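Local atomic coordinates of cytochrome (Paracoccus pantotrophus, PDB entry 2XTS), a protein that forms the heme c-carrying part of SoxD present in the sulfane dehydrogenase SoxCD and probably passes on electrons from the oxidation of protein-bound sulfur. Residues D[39-44]-D[110-115]; D[68-73]-D[80-85]; D[17-22]-D[93-98]. All coordinates share one frame; numbering follows the deposited sequence.

Interaction 1: residues D[39-44]-D[110-115]; sequences DALFAD and TYAITA
Phe-42 and Ile-113, with CA atoms 6.5 Å apart, mark where helix 39-44 passes over helix 110-115; the two axes come within 8.6 Å and cross at -94°. A near-perpendicular pair of this kind, one helix just ahead of the heme-binding cysteine and the other following the methionine ligand, is consistent with the crossing of N- and C-terminal helices in the class I cytochrome c fold, and it fits the cytochrome family assigned here. No hydrogen bond spans the crossing, so the two helices meet through apolar side chains. Leu-41 does most of the reaching. Its CB lies 3.9 Å from Ile-113 CG1, while farther out its CD1 branch settles on the methyl of Ala-112, CD1 to CB 3.9 Å. Ile-113 offers two different branches: CG1 is set anti to its own carbonyl carbon (chi1 -74°) and runs alongside Leu-41, and CG2 turns to the neighbouring phenyl ring. That CG2 comes to the rim of Phe-42, near the ring plane and 4.4 Å from CD1, so the methyl borders the ring and does not lie over its face. Phe-42 and Ile-113 also line the heme c pocket, and the ring of Phe-42 meets that of Phe-116 farther along helix 107-120. Behind the interface, Thr-114 turns its hydroxyl back onto its own helix. Thr-110 O therefore holds two donors, Thr-114 N at 2.9 Å and Thr-114 OG1 at 2.8 Å, which approach from opposite faces of the carbonyl plane.

Interaction 2: residues D[68-73]-D[80-85]; sequences GSLTDP and GSYWPY. With HEC (heme c), chain U; GOL (glycerol), chain B.
Leu-70 in the 68-73 loop reaches across to Ser-81 and Tyr-82, and it makes the contact between the two segments. It sits in a type I turn from Ser-69 to Asp-72, with CB directed at segment 80-85. CG lies anti to the carbonyl carbon (chi1 -59°), which brings it to 4.0 Å from Ser-81 O. One step out, the branches divide: CD1 lies against Ser-81 O at 3.5 Å and also stands in plane at the edge of the Tyr-82 ring, whereas CD2 meets Tyr-82 CD1 obliquely at 3.9 Å. The two side chains cross at about a right angle. A glycerol, probably from the crystallisation liquor, bridges the backbones beside them: Gly-68 N donates to its O1 over 3.0 Å, and O1 donates to Ser-81 O over 2.8 Å. The hydroxyl of Tyr-82 is hydrogen-bonded to Thr-247 of the sulfite dehydrogenase chain, which also hydrogen-bonds the heme. Trp-83, a heme-binding residue, turns its indole edge to a heme propionate, CZ2 3.4 Å from HEC CGA in the ring plane. An alanine at Trp-83 removes that edge and would probably leave a gap beside CGA, with the carboxylate less firmly held on that side. The arrangement is consistent with the propionate side of a class I cytochrome c heme pocket, where mitochondrial relatives also place a tryptophan.

Interaction 3: residues D[17-22]-D[93-98]; sequences WDTAVL and VHRSMP. With HEC (heme c), chain U.
Thr-19 faces His-94 and Arg-95 from the loop that follows helix 11-17, and no hydrogen bond joins the two segments. The contact is thin, burying 105 Å² in all, and partly exposed at Thr-19 and His-94. Thr-19 CB comes to the edge of the imidazole, near its plane, 4.1 Å from His-94 CD2. CG of His-94 stands anti to the backbone N (chi1 -169°), which swings the ring out to the threonine. Thr-19 OG1 lies 4.3 Å from the methylene CD of the buried Arg-95. Beyond that methylene the guanidinium serves another subunit, with NE in a salt bridge to Glu-172 of the sulfite dehydrogenase chain. The heme face of segment 93-98, which Thr-19 does not reach, is far closer. Met-97 lies in the methionine-bearing stretch associated with helix 86-96 that supplies the axial ligand in class I cytochromes c. Its SD binds the heme iron at 2.3 Å, with His-50 as the second axial ligand. The chain is bent at chi2 and chi3, laying Met-97 CG 3.3 Å from HEC NB and CE 3.3 Å from HEC ND. Pro-98, after a cis peptide bond, sets CA 3.7 Å from HEC CHC, and both methyls of Val-93 touch the heme methyl CMB. Next to Thr-19, Asp-18 OD2 hydrogen-bonds to Asn-92 and Tyr-233 of the sulfite dehydrogenase chain.

Interactions 1 and 3 touch directly, their centres 15 Å apart: Thr-110 OG1 lies 3.0 Å from His-94 ND1, a probable hydrogen bond between successive helices, and Ile-113 CG2 packs 4.3 Å from Val-93 CG1. Interaction 2 stands apart, its centre about 23 Å from each of the others; its nearest atoms are about 8 Å from interaction 1 and about 6 Å from interaction 3. The heme is common to all three. Along the chain, 68-73/80-85 is nested within the loops closed by both other contacts. Interactions 2 and 3 also border the sulfite dehydrogenase chain, whereas no other protein chain touches the segments of interaction 1.

Interaction 1: residues D[39-44]-D[110-115]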
loop_
_atom_site.group_PDB
_atom_site.type_symbol
_atom_site.label_atom_id
_atom_site.label_comp_id
_atom_site.label_asym_id
_atom_site.label_seq_id
_atom_site.Cartn_x
_atom_site.Cartn_y
_atom_site.Cartn_z
ATOM N N ASP D 39 35.100 34.674 -14.198
ATOM C CA ASP D 39 36.233 33.761 -13.990
ATOM C C ASP D 39 36.589 33.691 -12.505
ATOM O O ASP D 39 36.786 32.618 -11.931
ATOM C CB ASP D 39 37.400 34.270 -14.817
ATOM C CG ASP D 39 38.543 33.291 -14.939
ATOM O OD1 ASP D 39 38.480 32.164 -14.421
ATOM O OD2 ASP D 39 39.550 33.679 -15.577
ATOM N N ALA D 40 36.683 34.855 -11.873
ATOM C CA ALA D 40 37.002 34.939 -10.451
ATOM C C ALA D 40 35.935 34.276 -9.586
ATOM O O ALA D 40 36.247 33.511 -8.677
ATOM C CB ALA D 40 37.231 36.406 -10.028
ATOM N N LEU D 41 34.671 34.557 -9.878
ATOM C CA LEU D 41 33.578 33.889 -9.168
ATOM C C LEU D 41 33.589 32.379 -9.385
ATOM O O LEU D 41 33.343 31.610 -8.456
ATOM C CB LEU D 41 32.236 34.443 -9.619
ATOM C CG LEU D 41 31.884 35.855 -9.118
ATOM C CD1 LEU D 41 30.756 36.458 -9.939
ATOM C CD2 LEU D 41 31.522 35.825 -7.623
ATOM N N PHE D 42 33.921 31.960 -10.602
ATOM C CA PHE D 42 33.937 30.549 -10.951
ATOM C C PHE D 42 35.057 29.857 -10.168
ATOM O O PHE D 42 34.889 28.770 -9.596
ATOM C CB PHE D 42 34.118 30.352 -12.464
ATOM C CG PHE D 42 33.599 29.047 -12.965
ATOM C CD1 PHE D 42 32.253 28.940 -13.270
ATOM C CD2 PHE D 42 34.416 27.935 -13.127
ATOM C CE1 PHE D 42 31.723 27.757 -13.738
ATOM C CE2 PHE D 42 33.889 26.736 -13.604
ATOM C CZ PHE D 42 32.557 26.654 -13.901
ATOM N N ALA D 43 36.223 30.504 -10.123
ATOM C CA ALA D 43 37.337 29.991 -9.336
ATOM C C ALA D 43 36.950 29.761 -7.875
ATOM O O ALA D 43 37.313 28.741 -7.270
ATOM C CB ALA D 43 38.534 30.957 -9.428
ATOM N N ASP D 44 36.210 30.699 -7.283
ATOM C CA ASP D 44 35.888 30.631 -5.872
ATOM C C ASP D 44 34.755 29.664 -5.555
ATOM O O ASP D 44 34.707 29.100 -4.473
ATOM C CB ASP D 44 35.504 32.022 -5.327
ATOM C CG ASP D 44 36.678 32.983 -5.242
ATOM O OD1 ASP D 44 37.842 32.549 -5.186
ATOM O OD2 ASP D 44 36.408 34.201 -5.235
ATOM N N THR D 110 25.541 36.225 -11.247
ATOM C CA THR D 110 25.019 35.249 -12.205
ATOM C C THR D 110 25.244 35.707 -13.633
ATOM O O THR D 110 25.618 34.935 -14.500
ATOM C CB THR D 110 23.541 34.908 -11.908
ATOM O OG1 THR D 110 23.401 34.509 -10.536
ATOM C CG2 THR D 110 23.069 33.763 -12.791
ATOM N N TYR D 111 25.063 36.989 -13.889
ATOM C CA TYR D 111 25.434 37.514 -15.211
ATOM C C TYR D 111 26.906 37.304 -15.517
ATOM O O TYR D 111 27.272 36.917 -16.621
ATOM C CB TYR D 111 25.102 39.002 -15.369
ATOM C CG TYR D 111 23.642 39.311 -15.637
ATOM C CD1 TYR D 111 23.000 38.841 -16.783
ATOM C CD2 TYR D 111 22.898 40.056 -14.735
ATOM C CE1 TYR D 111 21.662 39.151 -17.024
ATOM C CE2 TYR D 111 21.570 40.351 -14.956
ATOM C CZ TYR D 111 20.956 39.895 -16.097
ATOM O OH TYR D 111 19.630 40.189 -16.305
ATOM N N ALA D 112 27.761 37.602 -14.539
ATOM C CA ALA D 112 29.211 37.420 -14.720
ATOM C C ALA D 112 29.571 35.962 -15.000
ATOM O O ALA D 112 30.341 35.664 -15.915
ATOM C CB ALA D 112 29.973 37.927 -13.517
ATOM N N ILE D 113 29.024 35.049 -14.205
ATOM C CA ILE D 113 29.312 33.636 -14.402
ATOM C C ILE D 113 28.817 33.180 -15.772
ATOM O O ILE D 113 29.475 32.414 -16.462
ATOM C CB ILE D 113 28.697 32.768 -13.269
ATOM C CG1 ILE D 113 29.533 32.953 -11.993
ATOM C CG2 ILE D 113 28.596 31.292 -13.680
ATOM C CD1 ILE D 113 28.856 32.429 -10.774
ATOM N N THR D 114 27.634 33.639 -16.166
ATOM C CA THR D 114 27.088 33.280 -17.467
ATOM C C THR D 114 27.995 33.807 -18.584
ATOM O O THR D 114 28.271 33.098 -19.535
ATOM C CB THR D 114 25.625 33.758 -17.619
ATOM O OG1 THR D 114 24.822 33.173 -16.591
ATOM C CG2 THR D 114 25.034 33.335 -18.933
ATOM N N ALA D 115 28.503 35.030 -18.445
ATOM C CA ALA D 115 29.475 35.557 -19.402
ATOM C C ALA D 115 30.718 34.672 -19.487
ATOM O O ALA D 115 31.212 34.372 -20.566
ATOM C CB ALA D 115 29.871 36.988 -19.028
#

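Interaction 2: residues D[68-73]-D[80-85]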
loop_
_atom_site.group_PDB
_atom_site.type_symbol
_atom_site.label_atom_id
_atom_site.label_comp_id
_atom_site.label_asym_id
_atom_site.label_seq_id
_atom_site.Cartn_x
_atom_site.Cartn_y
_atom_site.Cartn_z
ATOM N N GLY D 68 30.018 19.960 -32.128
ATOM C CA GLY D 68 29.984 19.084 -33.286
ATOM C C GLY D 68 29.975 17.583 -33.037
ATOM O O GLY D 68 30.061 16.790 -33.976
ATOM N N SER D 69 29.810 17.182 -31.777
ATOM C CA SER D 69 29.861 15.780 -31.374
ATOM C C SER D 69 28.508 15.073 -31.343
ATOM O O SER D 69 28.452 13.916 -30.946
ATOM C CB SER D 69 30.493 15.659 -29.980
ATOM O OG SER D 69 29.611 16.129 -28.968
ATOM N N LEU D 70 27.429 15.737 -31.754
ATOM C CA LEU D 70 26.098 15.193 -31.498
ATOM C C LEU D 70 25.731 13.995 -32.358
ATOM O O LEU D 70 24.745 13.340 -32.063
ATOM C CB LEU D 70 25.020 16.274 -31.579
ATOM C CG LEU D 70 25.181 17.437 -30.601
ATOM C CD1 LEU D 70 24.002 18.375 -30.755
ATOM C CD2 LEU D 70 25.323 16.989 -29.127
ATOM N N THR D 71 26.529 13.691 -33.389
ATOM C CA THR D 71 26.364 12.459 -34.170
ATOM C C THR D 71 27.556 11.505 -34.005
ATOM O O THR D 71 27.697 10.565 -34.781
ATOM C CB THR D 71 26.107 12.753 -35.657
ATOM O OG1 THR D 71 27.194 13.495 -36.215
ATOM C CG2 THR D 71 24.809 13.532 -35.817
ATOM N N ASP D 72 28.382 11.725 -32.990
ATOM C CA ASP D 72 29.462 10.801 -32.649
ATOM C C ASP D 72 28.887 9.608 -31.906
ATOM O O ASP D 72 27.769 9.675 -31.389
ATOM C CB ASP D 72 30.482 11.455 -31.718
ATOM C CG ASP D 72 31.315 12.521 -32.385
ATOM O OD1 ASP D 72 31.202 12.731 -33.610
ATOM O OD2 ASP D 72 32.111 13.149 -31.647
ATOM N N PRO D 73 29.654 8.512 -31.815
ATOM C CA PRO D 73 29.175 7.370 -31.031
ATOM C C PRO D 73 28.870 7.718 -29.574
ATOM O O PRO D 73 27.918 7.205 -28.998
ATOM C CB PRO D 73 30.309 6.354 -31.161
ATOM C CG PRO D 73 30.948 6.701 -32.494
ATOM C CD PRO D 73 30.846 8.183 -32.621
ATOM N N GLY D 80 27.525 24.721 -24.607
ATOM C CA GLY D 80 27.902 25.167 -25.938
ATOM C C GLY D 80 27.540 24.214 -27.060
ATOM O O GLY D 80 27.143 24.641 -28.123
ATOM N N SER D 81 27.666 22.915 -26.833
ATOM C CA SER D 81 27.421 21.944 -27.897
ATOM C C SER D 81 25.967 21.569 -28.066
ATOM O O SER D 81 25.585 21.071 -29.104
ATOM C CB SER D 81 28.227 20.665 -27.674
ATOM O OG SER D 81 27.662 19.871 -26.658
ATOM N N TYR D 82 25.170 21.781 -27.024
ATOM C CA TYR D 82 23.829 21.190 -26.935
ATOM C C TYR D 82 22.696 22.095 -26.457
ATOM O O TYR D 82 21.567 21.936 -26.920
ATOM C CB TYR D 82 23.868 19.933 -26.080
ATOM C CG TYR D 82 22.616 19.090 -26.082
ATOM C CD1 TYR D 82 22.208 18.436 -27.226
ATOM C CD2 TYR D 82 21.884 18.881 -24.926
ATOM C CE1 TYR D 82 21.058 17.640 -27.226
ATOM C CE2 TYR D 82 20.769 18.083 -24.915
ATOM C CZ TYR D 82 20.348 17.464 -26.070
ATOM O OH TYR D 82 19.254 16.622 -26.093
ATOM N N TRP D 83 22.945 22.966 -25.489
ATOM C CA TRP D 83 21.798 23.704 -24.936
ATOM C C TRP D 83 21.230 24.682 -25.952
ATOM O O TRP D 83 21.975 25.311 -26.703
ATOM C CB TRP D 83 22.159 24.479 -23.669
ATOM C CG TRP D 83 22.486 23.636 -22.460
ATOM C CD1 TRP D 83 23.025 22.367 -22.413
ATOM C CD2 TRP D 83 22.312 24.045 -21.107
ATOM N NE1 TRP D 83 23.191 21.988 -21.109
ATOM C CE2 TRP D 83 22.795 23.009 -20.288
ATOM C CE3 TRP D 83 21.828 25.208 -20.512
ATOM C CZ2 TRP D 83 22.742 23.077 -18.905
ATOM C CZ3 TRP D 83 21.805 25.285 -19.138
ATOM C CH2 TRP D 83 22.262 24.226 -18.354
ATOM N N PRO D 84 19.912 24.863 -25.950
ATOM C CA PRO D 84 19.330 25.772 -26.932
ATOM C C PRO D 84 19.352 27.260 -26.551
ATOM O O PRO D 84 19.449 28.103 -27.449
ATOM C CB PRO D 84 17.895 25.251 -27.075
ATOM C CG PRO D 84 17.613 24.653 -25.729
ATOM C CD PRO D 84 18.896 24.048 -25.257
ATOM N N TYR D 85 19.205 27.572 -25.259
ATOM C CA TYR D 85 18.962 28.952 -24.801
ATOM C C TYR D 85 19.853 29.360 -23.640
ATOM O O TYR D 85 20.070 28.593 -22.694
ATOM C CB TYR D 85 17.496 29.103 -24.332
ATOM C CG TYR D 85 16.492 28.656 -25.370
ATOM C CD1 TYR D 85 16.429 29.294 -26.608
ATOM C CD2 TYR D 85 15.636 27.580 -25.153
ATOM C CE1 TYR D 85 15.560 28.851 -27.604
ATOM C CE2 TYR D 85 14.749 27.165 -26.124
ATOM C CZ TYR D 85 14.722 27.789 -27.338
ATOM O OH TYR D 85 13.840 27.353 -28.303
HETATM FE FE HEC U . 27.409 22.735 -10.907
HETATM C CHA HEC U . 25.289 20.858 -12.785
HETATM C CHB HEC U . 27.042 25.317 -13.048
HETATM C CHC HEC U . 29.208 24.677 -8.826
HETATM C CHD HEC U . 28.260 20.013 -9.125
HETATM N NA HEC U . 26.377 23.024 -12.577
HETATM C C1A HEC U . 25.607 22.098 -13.249
HETATM C C2A HEC U . 25.131 22.671 -14.507
HETATM C C3A HEC U . 25.623 23.919 -14.587
HETATM C C4A HEC U . 26.400 24.147 -13.372
HETATM C CMA HEC U . 25.391 24.958 -15.698
HETATM C CAA HEC U . 24.241 21.927 -15.531
HETATM C CBA HEC U . 25.075 21.050 -16.469
HETATM C CGA HEC U . 24.279 20.365 -17.535
HETATM O O1A HEC U . 23.115 20.065 -17.306
HETATM O O2A HEC U . 24.899 20.147 -18.604
HETATM N NB HEC U . 27.964 24.634 -10.921
HETATM C C1B HEC U . 27.701 25.569 -11.878
HETATM C C2B HEC U . 28.138 26.860 -11.375
HETATM C C3B HEC U . 28.743 26.678 -10.218
HETATM C C4B HEC U . 28.632 25.289 -9.892
HETATM C CMB HEC U . 28.074 28.132 -12.265
HETATM C CAB HEC U . 29.357 27.750 -9.309
HETATM C CBB HEC U . 28.319 28.864 -9.025
HETATM N NC HEC U . 28.527 22.419 -9.277
HETATM C C1C HEC U . 29.238 23.347 -8.554
HETATM C C2C HEC U . 29.937 22.695 -7.487
HETATM C C3C HEC U . 29.700 21.392 -7.620
HETATM C C4C HEC U . 28.813 21.200 -8.743
HETATM C CMC HEC U . 30.883 23.400 -6.484
HETATM C CAC HEC U . 30.259 20.221 -6.818
HETATM C CBC HEC U . 30.240 20.180 -5.323
HETATM N ND HEC U . 26.860 20.818 -10.926
HETATM C C1D HEC U . 27.261 19.846 -10.038
HETATM C C2D HEC U . 26.544 18.631 -10.222
HETATM C C3D HEC U . 25.629 18.907 -11.325
HETATM C C4D HEC U . 25.896 20.238 -11.735
HETATM C CMD HEC U . 26.610 17.316 -9.461
HETATM C CAD HEC U . 24.606 17.936 -11.888
HETATM C CBD HEC U . 23.288 18.109 -11.131
HETATM C CGD HEC U . 22.211 17.192 -11.608
HETATM O O1D HEC U . 22.365 16.550 -12.668
HETATM O O2D HEC U . 21.122 17.214 -10.988
HETATM C C1 GOL B . 26.876 21.939 -31.949
HETATM O O1 GOL B . 27.298 20.791 -31.269
HETATM C C2 GOL B . 25.558 21.632 -32.614
HETATM O O2 GOL B . 25.763 20.666 -33.626
HETATM C C3 GOL B . 24.947 22.886 -33.216
HETATM O O3 GOL B . 23.660 22.602 -33.710
#

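Interaction 3: residues D[17-22]-D[93-98]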
loop_
_atom_site.group_PDB
_atom_site.type_symbol
_atom_site.label_atom_id
_atom_site.label_comp_id
_atom_site.label_asym_id
_atom_site.label_seq_id
_atom_site.Cartn_x
_atom_site.Cartn_y
_atom_site.Cartn_z
ATOM N N TRP D 17 10.660 34.003 -4.766
ATOM C CA TRP D 17 10.504 32.633 -5.265
ATOM C C TRP D 17 10.449 32.517 -6.774
ATOM O O TRP D 17 10.833 31.481 -7.296
ATOM C CB TRP D 17 9.280 31.967 -4.622
ATOM C CG TRP D 17 9.578 31.365 -3.287
ATOM C CD1 TRP D 17 10.684 31.595 -2.480
ATOM C CD2 TRP D 17 8.768 30.438 -2.579
ATOM N NE1 TRP D 17 10.611 30.830 -1.337
ATOM C CE2 TRP D 17 9.440 30.124 -1.372
ATOM C CE3 TRP D 17 7.536 29.837 -2.834
ATOM C CZ2 TRP D 17 8.920 29.233 -0.448
ATOM C CZ3 TRP D 17 7.033 28.962 -1.919
ATOM C CH2 TRP D 17 7.716 28.666 -0.740
ATOM N N ASP D 18 9.971 33.541 -7.482
ATOM C CA ASP D 18 9.883 33.440 -8.924
ATOM C C ASP D 18 11.093 34.092 -9.561
ATOM O O ASP D 18 11.123 35.302 -9.786
ATOM C CB ASP D 18 8.598 34.073 -9.444
ATOM C CG ASP D 18 8.419 33.844 -10.937
ATOM O OD1 ASP D 18 9.403 33.419 -11.588
ATOM O OD2 ASP D 18 7.313 34.042 -11.484
ATOM N N THR D 19 12.107 33.283 -9.836
ATOM C CA THR D 19 13.323 33.764 -10.474
ATOM C C THR D 19 13.524 33.087 -11.826
ATOM O O THR D 19 14.610 33.211 -12.408
ATOM C CB THR D 19 14.557 33.552 -9.561
ATOM O OG1 THR D 19 14.702 32.161 -9.302
ATOM C CG2 THR D 19 14.409 34.287 -8.229
ATOM N N ALA D 20 12.479 32.431 -12.344
ATOM C CA ALA D 20 12.547 31.788 -13.642
ATOM C C ALA D 20 12.845 32.808 -14.748
ATOM O O ALA D 20 12.381 33.962 -14.715
ATOM C CB ALA D 20 11.241 31.039 -13.919
ATOM N N VAL D 21 13.610 32.365 -15.744
ATOM C CA VAL D 21 13.911 33.185 -16.904
ATOM C C VAL D 21 13.512 32.363 -18.113
ATOM O O VAL D 21 13.945 31.228 -18.251
ATOM C CB VAL D 21 15.400 33.572 -17.009
ATOM C CG1 VAL D 21 15.598 34.453 -18.252
ATOM C CG2 VAL D 21 15.879 34.248 -15.735
ATOM N N LEU D 22 12.674 32.951 -18.963
ATOM C CA LEU D 22 12.171 32.296 -20.165
ATOM C C LEU D 22 13.081 32.662 -21.343
ATOM O O LEU D 22 13.866 33.581 -21.249
ATOM C CB LEU D 22 10.709 32.686 -20.408
ATOM C CG LEU D 22 9.734 32.132 -19.337
ATOM C CD1 LEU D 22 9.728 32.952 -18.043
ATOM C CD2 LEU D 22 8.335 32.031 -19.867
ATOM N N VAL D 93 21.761 28.233 -12.881
ATOM C CA VAL D 93 22.878 28.603 -12.016
ATOM C C VAL D 93 22.374 29.389 -10.808
ATOM O O VAL D 93 22.752 29.131 -9.668
ATOM C CB VAL D 93 23.964 29.380 -12.799
ATOM C CG1 VAL D 93 24.947 30.030 -11.850
ATOM C CG2 VAL D 93 24.688 28.460 -13.779
ATOM N N HIS D 94 21.538 30.384 -11.076
ATOM C CA HIS D 94 21.042 31.248 -10.017
ATOM C C HIS D 94 20.267 30.471 -8.947
ATOM O O HIS D 94 20.386 30.752 -7.754
ATOM C CB HIS D 94 20.154 32.338 -10.645
ATOM C CG HIS D 94 19.780 33.444 -9.717
ATOM N ND1 HIS D 94 20.664 34.434 -9.355
ATOM C CD2 HIS D 94 18.607 33.744 -9.114
ATOM C CE1 HIS D 94 20.061 35.290 -8.548
ATOM N NE2 HIS D 94 18.816 34.889 -8.379
ATOM N N ARG D 95 19.453 29.520 -9.391
ATOM C CA ARG D 95 18.531 28.793 -8.516
ATOM C C ARG D 95 19.124 27.598 -7.812
ATOM O O ARG D 95 18.679 27.270 -6.725
ATOM C CB ARG D 95 17.310 28.355 -9.343
ATOM C CG ARG D 95 16.240 27.576 -8.581
ATOM C CD ARG D 95 15.559 28.336 -7.464
ATOM N NE ARG D 95 14.468 27.565 -6.885
ATOM C CZ ARG D 95 14.641 26.558 -6.041
ATOM N NH1 ARG D 95 15.858 26.220 -5.669
ATOM N NH2 ARG D 95 13.596 25.884 -5.575
ATOM N N SER D 96 20.123 26.968 -8.429
ATOM C CA SER D 96 20.491 25.601 -8.077
ATOM C C SER D 96 21.982 25.295 -7.948
ATOM O O SER D 96 22.340 24.181 -7.557
ATOM C CB SER D 96 19.842 24.613 -9.057
ATOM O OG SER D 96 18.427 24.699 -8.985
ATOM N N MET D 97 22.847 26.256 -8.227
ATOM C CA MET D 97 24.276 26.093 -8.006
ATOM C C MET D 97 24.763 27.208 -7.086
ATOM O O MET D 97 24.088 28.213 -6.928
ATOM C CB MET D 97 25.030 26.078 -9.348
ATOM C CG MET D 97 24.748 24.868 -10.192
ATOM S SD MET D 97 25.595 23.382 -9.571
ATOM C CE MET D 97 24.220 22.196 -9.553
ATOM N N PRO D 98 25.928 27.030 -6.457
ATOM C CA PRO D 98 26.708 25.802 -6.392
ATOM C C PRO D 98 26.002 24.624 -5.715
ATOM O O PRO D 98 25.195 24.812 -4.819
ATOM C CB PRO D 98 27.942 26.197 -5.556
ATOM C CG PRO D 98 27.879 27.621 -5.355
ATOM C CD PRO D 98 26.495 28.108 -5.638
HETATM FE FE HEC U . 27.409 22.735 -10.907
HETATM C CHA HEC U . 25.289 20.858 -12.785
HETATM C CHB HEC U . 27.042 25.317 -13.048
HETATM C CHC HEC U . 29.208 24.677 -8.826
HETATM C CHD HEC U . 28.260 20.013 -9.125
HETATM N NA HEC U . 26.377 23.024 -12.577
HETATM C C1A HEC U . 25.607 22.098 -13.249
HETATM C C2A HEC U . 25.131 22.671 -14.507
HETATM C C3A HEC U . 25.623 23.919 -14.587
HETATM C C4A HEC U . 26.400 24.147 -13.372
HETATM C CMA HEC U . 25.391 24.958 -15.698
HETATM C CAA HEC U . 24.241 21.927 -15.531
HETATM C CBA HEC U . 25.075 21.050 -16.469
HETATM C CGA HEC U . 24.279 20.365 -17.535
HETATM O O1A HEC U . 23.115 20.065 -17.306
HETATM O O2A HEC U . 24.899 20.147 -18.604
HETATM N NB HEC U . 27.964 24.634 -10.921
HETATM C C1B HEC U . 27.701 25.569 -11.878
HETATM C C2B HEC U . 28.138 26.860 -11.375
HETATM C C3B HEC U . 28.743 26.678 -10.218
HETATM C C4B HEC U . 28.632 25.289 -9.892
HETATM C CMB HEC U . 28.074 28.132 -12.265
HETATM C CAB HEC U . 29.357 27.750 -9.309
HETATM C CBB HEC U . 28.319 28.864 -9.025
HETATM N NC HEC U . 28.527 22.419 -9.277
HETATM C C1C HEC U . 29.238 23.347 -8.554
HETATM C C2C HEC U . 29.937 22.695 -7.487
HETATM C C3C HEC U . 29.700 21.392 -7.620
HETATM C C4C HEC U . 28.813 21.200 -8.743
HETATM C CMC HEC U . 30.883 23.400 -6.484
HETATM C CAC HEC U . 30.259 20.221 -6.818
HETATM C CBC HEC U . 30.240 20.180 -5.323
HETATM N ND HEC U . 26.860 20.818 -10.926
HETATM C C1D HEC U . 27.261 19.846 -10.038
HETATM C C2D HEC U . 26.544 18.631 -10.222
HETATM C C3D HEC U . 25.629 18.907 -11.325
HETATM C C4D HEC U . 25.896 20.238 -11.735
HETATM C CMD HEC U . 26.610 17.316 -9.461
HETATM C CAD HEC U . 24.606 17.936 -11.888
HETATM C CBD HEC U . 23.288 18.109 -11.131
HETATM C CGD HEC U . 22.211 17.192 -11.608
HETATM O O1D HEC U . 22.365 16.550 -12.668
HETATM O O2D HEC U . 21.122 17.214 -10.988
#